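Local atomic coordinates of putative dehydratase (Mesorhizobium loti, PDB entry 2POZ), a protein that is of unproven function but belongs to the mandelate racemase/muconate lactonizing enzyme family and probably acts as a lyase, perhaps a dehydratase. Residues V204-G209 with I216-K221. Residues are numbered along the deposited sequence; the frame is centred on the assembly and turned at random.
Sequences VDLSGG and IRFCRK
The ring of Phe218 and the side chain of Leu206 approach each other at a slant, methyl CD2 of Leu206 lying 4.0 Å from CE2 of Phe218. On the same helix, the Arg220 guanidinium has CG2 of Ile216 over the centre of one face, 3.5 Å above the plane. The leucine's other methyl, CD1, turns to the next helix residue and lies 4.0 Å from SG of Cys219, so the two branches of one side chain reach successive positions of the helix. With CG anti to the backbone N (chi1 -177°), the Phe218 ring reaches the CD2 methyl of Leu206. No hydrogen bond spans the interface, which is small, wholly apolar and buried. Beyond Leu206 the chain reverses in a type I' turn closed by Gly209 N to Leu206 O at 2.9 Å. Overlapping its start, Asp205 OD1 accepts from Ser207 N at 2.8 Å in an Asx turn, with the N-H coming from well above the carboxylate plane. Leu206 is the first residue after strand 201-205, at the start of the loop leading into helix 212-222, within the beta-alpha-beta crossover to strand 227-231 of the enolase-type C-terminal barrel domain. Cys219 also touches Ile249 and Leu251, and Phe218 rests against Ala185 and Val189 of helix 179-196, while Leu206 lies between helix 212-222 and Val230 of the parallel neighbour strand 227-231.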
loop_
_atom_site.group_PDB
_atom_site.type_symbol
_atom_site.label_atom_id
_atom_site.label_comp_id
_atom_site.label_asym_id
_atom_site.label_seq_id
_atom_site.Cartn_x
_atom_site.Cartn_y
_atom_site.Cartn_z
ATOM N N VAL A 204 -6.674 -31.566 -3.008
ATOM C CA VAL A 204 -6.209 -31.525 -4.382
ATOM C C VAL A 204 -4.872 -30.787 -4.472
ATOM O O VAL A 204 -4.784 -29.589 -4.185
ATOM C CB VAL A 204 -7.250 -30.829 -5.295
ATOM C CG1 VAL A 204 -6.658 -30.566 -6.666
ATOM C CG2 VAL A 204 -8.484 -31.713 -5.429
ATOM N N ASP A 205 -3.832 -31.518 -4.856
ATOM C CA ASP A 205 -2.499 -30.945 -5.016
ATOM C C ASP A 205 -2.302 -30.603 -6.493
ATOM O O ASP A 205 -2.401 -31.481 -7.357
ATOM C CB ASP A 205 -1.438 -31.951 -4.546
ATOM C CG ASP A 205 -0.009 -31.493 -4.845
ATOM O OD1 ASP A 205 0.227 -30.277 -5.023
ATOM O OD2 ASP A 205 0.883 -32.361 -4.892
ATOM N N LEU A 206 -2.056 -29.325 -6.781
ATOM C CA LEU A 206 -1.846 -28.886 -8.155
ATOM C C LEU A 206 -0.354 -28.831 -8.487
ATOM O O LEU A 206 0.032 -28.685 -9.647
ATOM C CB LEU A 206 -2.502 -27.519 -8.389
ATOM C CG LEU A 206 -4.020 -27.483 -8.157
ATOM C CD1 LEU A 206 -4.582 -26.130 -8.599
ATOM C CD2 LEU A 206 -4.695 -28.615 -8.930
ATOM N N SER A 207 0.475 -28.949 -7.456
ATOM C CA SER A 207 1.929 -28.948 -7.607
ATOM C C SER A 207 2.422 -27.873 -8.573
ATOM O O SER A 207 3.246 -28.149 -9.438
ATOM C CB SER A 207 2.395 -30.334 -8.092
ATOM O OG SER A 207 3.781 -30.541 -7.867
ATOM N N GLY A 208 1.917 -26.650 -8.423
ATOM C CA GLY A 208 2.336 -25.568 -9.296
ATOM C C GLY A 208 1.225 -25.036 -10.186
ATOM O O GLY A 208 1.219 -23.852 -10.544
ATOM N N GLY A 209 0.293 -25.916 -10.552
ATOM C CA GLY A 209 -0.830 -25.528 -11.388
ATOM C C GLY A 209 -0.507 -25.085 -12.804
ATOM O O GLY A 209 0.488 -25.490 -13.402
ATOM N N ILE A 216 -7.477 -20.524 -11.619
ATOM C CA ILE A 216 -8.649 -19.998 -10.931
ATOM C C ILE A 216 -9.883 -20.686 -11.519
ATOM O O ILE A 216 -10.746 -21.167 -10.789
ATOM C CB ILE A 216 -8.757 -18.472 -11.133
ATOM C CG1 ILE A 216 -7.656 -17.768 -10.336
ATOM C CG2 ILE A 216 -10.136 -17.974 -10.701
ATOM C CD1 ILE A 216 -7.559 -16.286 -10.615
ATOM N N ARG A 217 -9.944 -20.750 -12.844
ATOM C CA ARG A 217 -11.064 -21.393 -13.516
ATOM C C ARG A 217 -11.243 -22.834 -13.031
ATOM O O ARG A 217 -12.352 -23.247 -12.708
ATOM C CB ARG A 217 -10.847 -21.370 -15.029
ATOM C CG ARG A 217 -11.875 -22.162 -15.834
ATOM C CD ARG A 217 -11.666 -21.932 -17.320
ATOM N NE ARG A 217 -12.335 -20.716 -17.774
ATOM C CZ ARG A 217 -11.835 -19.852 -18.654
ATOM N NH1 ARG A 217 -10.636 -20.046 -19.191
ATOM N NH2 ARG A 217 -12.548 -18.792 -19.003
ATOM N N PHE A 218 -10.149 -23.589 -12.964
ATOM C CA PHE A 218 -10.210 -24.983 -12.522
ATOM C C PHE A 218 -10.657 -25.134 -11.062
ATOM O O PHE A 218 -11.462 -26.008 -10.747
ATOM C CB PHE A 218 -8.847 -25.661 -12.712
ATOM C CG PHE A 218 -8.837 -27.124 -12.353
ATOM C CD1 PHE A 218 -9.485 -28.058 -13.158
ATOM C CD2 PHE A 218 -8.184 -27.571 -11.211
ATOM C CE1 PHE A 218 -9.477 -29.420 -12.825
ATOM C CE2 PHE A 218 -8.172 -28.931 -10.870
ATOM C CZ PHE A 218 -8.817 -29.852 -11.677
ATOM N N CYS A 219 -10.143 -24.286 -10.175
ATOM C CA CYS A 219 -10.512 -24.362 -8.765
ATOM C C CYS A 219 -11.992 -24.044 -8.558
ATOM O O CYS A 219 -12.652 -24.624 -7.695
ATOM C CB CYS A 219 -9.641 -23.410 -7.941
ATOM S SG CYS A 219 -7.896 -23.930 -7.861
ATOM N N ARG A 220 -12.513 -23.115 -9.343
ATOM C CA ARG A 220 -13.923 -22.775 -9.224
ATOM C C ARG A 220 -14.767 -23.946 -9.719
ATOM O O ARG A 220 -15.813 -24.248 -9.153
ATOM C CB ARG A 220 -14.238 -21.515 -10.034
ATOM C CG ARG A 220 -13.743 -20.233 -9.368
ATOM C CD ARG A 220 -13.987 -19.012 -10.251
ATOM N NE ARG A 220 -13.634 -17.778 -9.555
ATOM C CZ ARG A 220 -13.340 -16.637 -10.165
ATOM N NH1 ARG A 220 -13.356 -16.574 -11.491
ATOM N NH2 ARG A 220 -13.013 -15.563 -9.452
ATOM N N LYS A 221 -14.303 -24.615 -10.770
ATOM C CA LYS A 221 -15.044 -25.742 -11.315
ATOM C C LYS A 221 -15.158 -26.888 -10.321
ATOM O O LYS A 221 -16.226 -27.485 -10.200
ATOM C CB LYS A 221 -14.391 -26.241 -12.605
ATOM C CG LYS A 221 -15.254 -27.203 -13.418
ATOM C CD LYS A 221 -14.628 -27.468 -14.784
ATOM C CE LYS A 221 -15.472 -28.431 -15.618
ATOM N NZ LYS A 221 -16.857 -27.917 -15.857
#